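Local coordinates for SJCHGC06286 protein (Schistosoma japonicum, PDB 3QBR), which probably regulates apoptosis as a Bcl-2 family protein, its helical domain binding the BH3 helix of partner proteins in a surface groove, at residues L65-L68 / V69-N73; F114-N118 / W119-V123; F128-I131 / L132-L136. All coordinates share one frame; numbering follows the deposited sequence.

Overall arrangement
Interactions 1 and 3 each lie within a single helix, 58-79 and 119-137, whereas interaction 2 is the loop-to-helix junction where helix 119-137 begins. Interaction 3 is centred about 8 Å from the chain's centre, against 12 and 13 Å for the others, though interaction 2 is more buried; aliphatic and aromatic side chains dominate interaction 3, with arginines toward its less buried side. Interactions 1 and 2 also face the chain of another protein and offer it polar groups, an aspartate from the first, an arginine and an asparagine from the second. Helix 58-79 packs on helix 119-137 at two places: Leu68 and Val69 touch Val123 of interaction 2, and Asn73 meets Arg130 and Ile131 of interaction 3.

Interaction 1 (L65-L68 / V69-N73); sequences LLQL and VGDFN
Val69 N donates to Leu65 O at 2.7 Å, the shortest of four successive i to i+4 backbone bonds that run through this part of helix 58-79. The sequence Leu66 to Asp71 has the Leu-x-x-x-Gly-Asp pattern of a BH3 motif, the amphipathic helix of the Bcl-2 family. Gly70 N reaches Leu66 O at 2.9 Å, with an N-H...O angle of only 135°, a more bent bond than the other three. Asp71 N bonds Gln67 O and Phe72 N bonds Leu68 O, each pair 3.0 Å apart.

Asp71 is the polar residue to follow. Its CG lies anti to its own carbonyl carbon (chi1 -72°), which folds the carboxylate back toward the preceding turn. There OD2 passes Leu68 CD2 at 3.8 Å, the two side chains slanting across one another without a polar bond between them. OD2 is hydrogen-bonded instead to an aromatic side chain on the chain of another protein; the same chain packs an aromatic group on Leu68. The carboxylate and the leucine methyl thus present a mixed polar and apolar patch to that chain. The amide of Gln67 ends near the carboxylate, but NE2 stays 4.4 Å from Asp71 OD2 and has a weak bond to Ser177 O.

Leu65 and Val69 lie on another flank, facing into the protein, where both side chains touch Phe28 of helix 17-31. Val69 and Phe72 also rest on Ala127 of helix 119-137, so this flank of the BH3 helix packs against two other helices. Between themselves Leu65 and Val69 meet loosely, methyl to methyl, with CD2 of Leu65 4.5 Å from CG2 of Val69.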
loop_
_atom_site.group_PDB
_atom_site.type_symbol
_atom_site.label_atom_id
_atom_site.label_comp_id
_atom_site.label_asym_id
_atom_site.label_seq_id
_atom_site.Cartn_x
_atom_site.Cartn_y
_atom_site.Cartn_z
ATOM N N LEU A 65 10.693 3.859 1.920
ATOM C CA LEU A 65 9.270 3.661 2.180
ATOM C C LEU A 65 8.961 3.551 3.669
ATOM O O LEU A 65 7.888 3.954 4.114
ATOM C CB LEU A 65 8.761 2.422 1.469
ATOM C CG LEU A 65 8.295 2.646 0.057
ATOM C CD1 LEU A 65 7.950 1.293 -0.499
ATOM C CD2 LEU A 65 7.074 3.588 0.067
ATOM N N LEU A 66 9.892 2.979 4.428
ATOM C CA LEU A 66 9.691 2.822 5.862
ATOM C C LEU A 66 9.732 4.203 6.484
ATOM O O LEU A 66 8.890 4.554 7.311
ATOM C CB LEU A 66 10.729 1.883 6.517
ATOM C CG LEU A 66 10.583 0.374 6.242
ATOM C CD1 LEU A 66 11.855 -0.357 6.585
ATOM C CD2 LEU A 66 9.435 -0.254 6.972
ATOM N N GLN A 67 10.706 4.998 6.075
ATOM C CA GLN A 67 10.754 6.352 6.581
ATOM C C GLN A 67 9.462 7.116 6.245
ATOM O O GLN A 67 8.856 7.720 7.119
ATOM C CB GLN A 67 11.977 7.066 6.050
ATOM C CG GLN A 67 12.064 8.521 6.494
ATOM C CD GLN A 67 12.998 9.300 5.601
ATOM O OE1 GLN A 67 14.207 9.084 5.632
ATOM N NE2 GLN A 67 12.438 10.179 4.761
ATOM N N LEU A 68 9.027 7.025 4.991
ATOM C CA LEU A 68 7.909 7.802 4.465
ATOM C C LEU A 68 6.536 7.300 4.917
ATOM O O LEU A 68 5.616 8.094 5.069
ATOM C CB LEU A 68 7.967 7.837 2.928
ATOM C CG LEU A 68 9.116 8.595 2.248
ATOM C CD1 LEU A 68 9.167 8.272 0.754
ATOM C CD2 LEU A 68 9.008 10.090 2.445
ATOM N N VAL A 69 6.379 5.990 5.084
ATOM C CA VAL A 69 5.157 5.425 5.648
ATOM C C VAL A 69 5.151 5.743 7.153
ATOM O O VAL A 69 4.102 5.823 7.803
ATOM C CB VAL A 69 5.088 3.922 5.392
ATOM C CG1 VAL A 69 3.990 3.262 6.244
ATOM C CG2 VAL A 69 4.828 3.667 3.913
ATOM N N GLY A 70 6.343 5.960 7.701
ATOM C CA GLY A 70 6.452 6.405 9.075
ATOM C C GLY A 70 5.882 7.811 9.194
ATOM O O GLY A 70 5.095 8.094 10.106
ATOM N N ASP A 71 6.289 8.689 8.269
ATOM C CA ASP A 71 5.753 10.040 8.194
ATOM C C ASP A 71 4.250 9.943 8.130
ATOM O O ASP A 71 3.546 10.635 8.867
ATOM C CB ASP A 71 6.261 10.777 6.955
ATOM C CG ASP A 71 7.738 11.170 7.053
ATOM O OD1 ASP A 71 8.259 11.347 8.180
ATOM O OD2 ASP A 71 8.373 11.318 5.983
ATOM N N PHE A 72 3.758 9.066 7.259
ATOM C CA PHE A 72 2.320 8.920 7.064
ATOM C C PHE A 72 1.607 8.452 8.326
ATOM O O PHE A 72 0.567 8.990 8.680
ATOM C CB PHE A 72 2.016 7.969 5.893
ATOM C CG PHE A 72 0.556 7.705 5.681
ATOM C CD1 PHE A 72 -0.107 8.260 4.605
ATOM C CD2 PHE A 72 -0.143 6.878 6.533
ATOM C CE1 PHE A 72 -1.456 8.019 4.384
ATOM C CE2 PHE A 72 -1.511 6.617 6.319
ATOM C CZ PHE A 72 -2.160 7.186 5.241
ATOM N N ASN A 73 2.150 7.439 9.000
ATOM C CA ASN A 73 1.448 6.850 10.139
ATOM C C ASN A 73 1.311 7.874 11.242
ATOM O O ASN A 73 0.230 8.128 11.760
ATOM C CB ASN A 73 2.186 5.611 10.665
ATOM C CG ASN A 73 1.909 4.366 9.835
ATOM O OD1 ASN A 73 0.940 4.301 9.086
ATOM N ND2 ASN A 73 2.777 3.374 9.961
#

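Interaction 2 (F114-N118 / W119-V123); sequences FEKLN and WGRIV
This is an N-cap contact between Asn118 and Arg121, placed where the loop after helix 99-113 turns into helix 119-137. Asn118 OD1 accepts from Arg121 N at 3.2 Å, and the N-H comes in from above the amide plane, about 35° out of it. The Asn118 side chain reaches it by placing CG between its own N and carbonyl carbon (chi1 52°), which turns OD1 over the first turn. The carbonyl of Asn118 adds weak bonds to the N atoms of Arg121 and Ile122.

From the cap the Arg121 side chain runs back, extended, along the loop. Asn118 ND2 lies 3.5 Å from Arg121 CD, and amide and guanidinium planes stand nearly perpendicular, 88° apart. Lys116 CB sits over the centre of one guanidinium face, 3.9 Å from Arg121 CZ. A water bridges Arg121 NH1 (2.8 Å) and Glu115 OE1 (2.7 Å), two groups that do not touch directly. On the inner side, the Phe114 ring and Ile122 cross at about a right angle, CE1 being 3.7 Å from CG1.

Outside the two segments, Arg121 NH2 makes a salt bridge to an acidic side chain on the chain of another protein, where Asn118 ND2 also bonds an acidic group. Asn118-Trp119-Gly120-Arg121 is the Asn-Trp-Gly-Arg signature of the BH1 motif, whose arginine anchors BH3 ligands in Bcl-2 proteins.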
loop_
_atom_site.group_PDB
_atom_site.type_symbol
_atom_site.label_atom_id
_atom_site.label_comp_id
_atom_site.label_asym_id
_atom_site.label_seq_id
_atom_site.Cartn_x
_atom_site.Cartn_y
_atom_site.Cartn_z
ATOM N N PHE A 114 -5.985 8.722 -6.227
ATOM C CA PHE A 114 -5.079 8.991 -7.342
ATOM C C PHE A 114 -5.587 9.988 -8.400
ATOM O O PHE A 114 -5.006 10.085 -9.491
ATOM C CB PHE A 114 -4.554 7.675 -7.971
ATOM C CG PHE A 114 -3.427 7.036 -7.181
ATOM C CD1 PHE A 114 -2.266 7.749 -6.902
ATOM C CD2 PHE A 114 -3.538 5.737 -6.703
ATOM C CE1 PHE A 114 -1.232 7.180 -6.144
ATOM C CE2 PHE A 114 -2.511 5.156 -5.961
ATOM C CZ PHE A 114 -1.355 5.875 -5.681
ATOM N N GLU A 115 -6.628 10.754 -8.052
ATOM C CA GLU A 115 -7.106 11.852 -8.903
ATOM C C GLU A 115 -5.939 12.701 -9.407
ATOM O O GLU A 115 -5.988 13.257 -10.491
ATOM C CB GLU A 115 -8.099 12.732 -8.156
ATOM C CG GLU A 115 -9.499 12.166 -8.077
ATOM C CD GLU A 115 -10.279 12.714 -6.895
ATOM O OE1 GLU A 115 -9.649 13.234 -5.950
ATOM O OE2 GLU A 115 -11.523 12.615 -6.900
ATOM N N LYS A 116 -4.890 12.799 -8.606
ATOM C CA LYS A 116 -3.638 13.383 -9.059
ATOM C C LYS A 116 -2.514 12.406 -8.709
ATOM O O LYS A 116 -2.678 11.558 -7.823
ATOM C CB LYS A 116 -3.378 14.750 -8.401
ATOM C CG LYS A 116 -2.158 15.481 -9.006
ATOM C CD LYS A 116 -1.329 16.249 -7.968
ATOM C CE LYS A 116 -0.085 16.889 -8.593
ATOM N NZ LYS A 116 0.940 17.255 -7.569
ATOM N N LEU A 117 -1.378 12.529 -9.395
ATOM C CA LEU A 117 -0.230 11.683 -9.123
ATOM C C LEU A 117 0.918 12.484 -8.554
ATOM O O LEU A 117 1.271 13.541 -9.067
ATOM C CB LEU A 117 0.263 11.004 -10.401
ATOM C CG LEU A 117 -0.786 10.271 -11.214
ATOM C CD1 LEU A 117 -0.143 9.465 -12.304
ATOM C CD2 LEU A 117 -1.594 9.411 -10.296
ATOM N N ASN A 118 1.519 11.946 -7.503
ATOM C CA ASN A 118 2.834 12.376 -7.036
ATOM C C ASN A 118 3.319 11.317 -6.036
ATOM O O ASN A 118 2.538 10.451 -5.632
ATOM C CB ASN A 118 2.764 13.763 -6.386
ATOM C CG ASN A 118 1.694 13.847 -5.301
ATOM O OD1 ASN A 118 1.842 13.274 -4.221
ATOM N ND2 ASN A 118 0.612 14.567 -5.587
ATOM N N TRP A 119 4.591 11.393 -5.648
ATOM C CA TRP A 119 5.164 10.461 -4.682
ATOM C C TRP A 119 4.368 10.322 -3.381
ATOM O O TRP A 119 4.075 9.197 -2.956
ATOM C CB TRP A 119 6.623 10.808 -4.386
ATOM C CG TRP A 119 7.514 10.457 -5.524
ATOM C CD1 TRP A 119 8.386 11.281 -6.173
ATOM C CD2 TRP A 119 7.605 9.188 -6.173
ATOM N NE1 TRP A 119 9.032 10.596 -7.177
ATOM C CE2 TRP A 119 8.564 9.300 -7.201
ATOM C CE3 TRP A 119 6.972 7.961 -5.984
ATOM C CZ2 TRP A 119 8.919 8.240 -8.035
ATOM C CZ3 TRP A 119 7.317 6.899 -6.819
ATOM C CH2 TRP A 119 8.286 7.048 -7.832
ATOM N N GLY A 120 4.014 11.446 -2.757
ATOM C CA GLY A 120 3.304 11.408 -1.492
ATOM C C GLY A 120 2.035 10.559 -1.509
ATOM O O GLY A 120 1.703 9.890 -0.532
ATOM N N ARG A 121 1.316 10.600 -2.620
ATOM C CA ARG A 121 0.091 9.836 -2.764
ATOM C C ARG A 121 0.388 8.351 -2.967
ATOM O O ARG A 121 -0.425 7.486 -2.599
ATOM C CB ARG A 121 -0.733 10.365 -3.951
ATOM C CG ARG A 121 -1.553 11.604 -3.636
ATOM C CD ARG A 121 -1.983 12.371 -4.912
ATOM N NE ARG A 121 -2.567 13.653 -4.541
ATOM C CZ ARG A 121 -3.857 13.954 -4.630
ATOM N NH1 ARG A 121 -4.725 13.084 -5.135
ATOM N NH2 ARG A 121 -4.272 15.144 -4.213
ATOM N N ILE A 122 1.540 8.057 -3.571
ATOM C CA ILE A 122 1.932 6.668 -3.770
ATOM C C ILE A 122 2.270 6.036 -2.405
ATOM O O ILE A 122 1.727 4.987 -2.034
ATOM C CB ILE A 122 3.054 6.553 -4.838
ATOM C CG1 ILE A 122 2.448 6.739 -6.231
ATOM C CG2 ILE A 122 3.761 5.220 -4.759
ATOM C CD1 ILE A 122 3.460 7.116 -7.317
ATOM N N VAL A 123 3.126 6.717 -1.652
ATOM C CA VAL A 123 3.382 6.398 -0.251
ATOM C C VAL A 123 2.110 6.066 0.507
ATOM O O VAL A 123 2.019 5.056 1.215
ATOM C CB VAL A 123 4.040 7.578 0.469
ATOM C CG1 VAL A 123 3.888 7.407 1.950
ATOM C CG2 VAL A 123 5.503 7.696 0.081
HETATM O O HOH W 1 -7.445 12.635 -4.421
#

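Interaction 3 (F128-I131 / L132-L136); sequences FLRI and LVLRL
Leu132 lies over the face of the Phe128 ring, one turn farther along helix 119-137, the central hydrophobic helix of the Bcl-2 fold. Leu132 CG stands 4.2 Å from the ring centroid and 14° off the ring normal, a CH-pi contact with the branch point displaced toward the rim. Its methyls reach the rim of the ring: CD1 comes within 3.7 Å of Phe128 CE2, and CD2 lies above the region of CZ. Phe128 reaches this position with CG anti to its backbone N (chi1 -172°), while Leu132 CG is anti to its own carbonyl carbon and folds back toward the ring, so the two side chains cross at a slant. Ile109 and Tyr106 of helix 99-113 pack on Phe128 and Leu132 respectively, and an apolar side chain of the chain of another protein also rests on Phe128.

A second pair repeats the theme with a charged plane. The Arg130 side chain bends at chi3 (91°), which brings the guanidinium across the end of Leu134; Leu134 CD1 lies over one face of it, 3.6 Å from NH1. This is apolar packing on a flat cation, and the arginine also lies against Phe28 and Leu29 of helix 17-31.

Arg135, by contrast, turns its guanidinium to Asp92, with NE in a salt bridge to OD1. Beneath these side chains the helix is regular: Leu132 N bonds Phe128 O at 2.9 Å and Leu134 N bonds Arg130 O at 2.8 Å, with similar bonds from Val133 to Leu129 and from Arg135 to Ile131.

Leu129 touches Leu148 and Thr152 of helix 142-159 and meets its i+4 neighbour more lightly, Leu129 CD1 standing 4.2 Å from Val133 CG2.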
loop_
_atom_site.group_PDB
_atom_site.type_symbol
_atom_site.label_atom_id
_atom_site.label_comp_id
_atom_site.label_asym_id
_atom_site.label_seq_id
_atom_site.Cartn_x
_atom_site.Cartn_y
_atom_site.Cartn_z
ATOM N N PHE A 128 -1.500 2.540 3.531
ATOM C CA PHE A 128 -2.866 2.071 3.663
ATOM C C PHE A 128 -3.009 0.584 3.416
ATOM O O PHE A 128 -3.708 -0.108 4.159
ATOM C CB PHE A 128 -3.770 2.801 2.683
ATOM C CG PHE A 128 -5.238 2.529 2.880
ATOM C CD1 PHE A 128 -5.861 2.833 4.077
ATOM C CD2 PHE A 128 -6.003 2.032 1.846
ATOM C CE1 PHE A 128 -7.230 2.607 4.242
ATOM C CE2 PHE A 128 -7.374 1.820 1.998
ATOM C CZ PHE A 128 -7.980 2.100 3.198
ATOM N N LEU A 129 -2.395 0.104 2.340
ATOM C CA LEU A 129 -2.370 -1.338 2.043
ATOM C C LEU A 129 -1.820 -2.131 3.245
ATOM O O LEU A 129 -2.375 -3.156 3.629
ATOM C CB LEU A 129 -1.542 -1.600 0.788
ATOM C CG LEU A 129 -1.211 -3.032 0.368
ATOM C CD1 LEU A 129 -2.435 -3.804 -0.189
ATOM C CD2 LEU A 129 -0.068 -2.972 -0.657
ATOM N N ARG A 130 -0.762 -1.614 3.864
ATOM C CA ARG A 130 -0.212 -2.192 5.097
ATOM C C ARG A 130 -1.258 -2.322 6.194
ATOM O O ARG A 130 -1.365 -3.354 6.865
ATOM C CB ARG A 130 0.918 -1.317 5.629
ATOM C CG ARG A 130 1.698 -1.965 6.719
ATOM C CD ARG A 130 2.809 -1.058 7.242
ATOM N NE ARG A 130 2.257 -0.296 8.347
ATOM C CZ ARG A 130 2.528 -0.524 9.623
ATOM N NH1 ARG A 130 3.395 -1.466 9.964
ATOM N NH2 ARG A 130 1.947 0.211 10.557
ATOM N N ILE A 131 -2.019 -1.249 6.369
ATOM C CA ILE A 131 -2.994 -1.139 7.437
ATOM C C ILE A 131 -4.100 -2.159 7.216
ATOM O O ILE A 131 -4.495 -2.863 8.138
ATOM C CB ILE A 131 -3.528 0.317 7.517
ATOM C CG1 ILE A 131 -2.590 1.153 8.385
ATOM C CG2 ILE A 131 -4.960 0.364 8.031
ATOM C CD1 ILE A 131 -2.595 2.630 8.045
ATOM N N LEU A 132 -4.564 -2.260 5.980
ATOM C CA LEU A 132 -5.554 -3.262 5.612
ATOM C C LEU A 132 -5.043 -4.668 5.846
ATOM O O LEU A 132 -5.745 -5.494 6.438
ATOM C CB LEU A 132 -5.941 -3.115 4.138
ATOM C CG LEU A 132 -6.656 -1.806 3.771
ATOM C CD1 LEU A 132 -7.216 -1.820 2.365
ATOM C CD2 LEU A 132 -7.782 -1.558 4.749
ATOM N N VAL A 133 -3.827 -4.937 5.357
ATOM C CA VAL A 133 -3.216 -6.264 5.428
ATOM C C VAL A 133 -3.041 -6.703 6.891
ATOM O O VAL A 133 -3.428 -7.810 7.277
ATOM C CB VAL A 133 -1.867 -6.324 4.641
ATOM C CG1 VAL A 133 -0.944 -7.506 5.151
ATOM C CG2 VAL A 133 -2.139 -6.393 3.124
ATOM N N LEU A 134 -2.486 -5.820 7.703
ATOM C CA LEU A 134 -2.346 -6.099 9.126
ATOM C C LEU A 134 -3.675 -6.321 9.858
ATOM O O LEU A 134 -3.726 -7.066 10.837
ATOM C CB LEU A 134 -1.570 -4.978 9.788
ATOM C CG LEU A 134 -0.123 -4.941 9.317
ATOM C CD1 LEU A 134 0.630 -3.749 9.939
ATOM C CD2 LEU A 134 0.548 -6.277 9.632
ATOM N N ARG A 135 -4.752 -5.690 9.402
ATOM C CA ARG A 135 -6.043 -5.913 10.053
ATOM C C ARG A 135 -6.682 -7.186 9.547
ATOM O O ARG A 135 -7.343 -7.889 10.291
ATOM C CB ARG A 135 -6.993 -4.729 9.861
ATOM C CG ARG A 135 -6.541 -3.482 10.589
ATOM C CD ARG A 135 -7.715 -2.571 10.933
ATOM N NE ARG A 135 -8.532 -3.094 12.029
ATOM C CZ ARG A 135 -9.081 -2.339 12.978
ATOM N NH1 ARG A 135 -8.888 -1.027 12.979
ATOM N NH2 ARG A 135 -9.808 -2.892 13.939
ATOM N N LEU A 136 -6.497 -7.465 8.267
ATOM C CA LEU A 136 -6.966 -8.709 7.674
ATOM C C LEU A 136 -6.311 -9.929 8.321
ATOM O O LEU A 136 -6.902 -11.003 8.409
ATOM C CB LEU A 136 -6.661 -8.705 6.177
ATOM C CG LEU A 136 -7.693 -8.024 5.281
ATOM C CD1 LEU A 136 -7.078 -7.689 3.926
ATOM C CD2 LEU A 136 -8.925 -8.922 5.122
#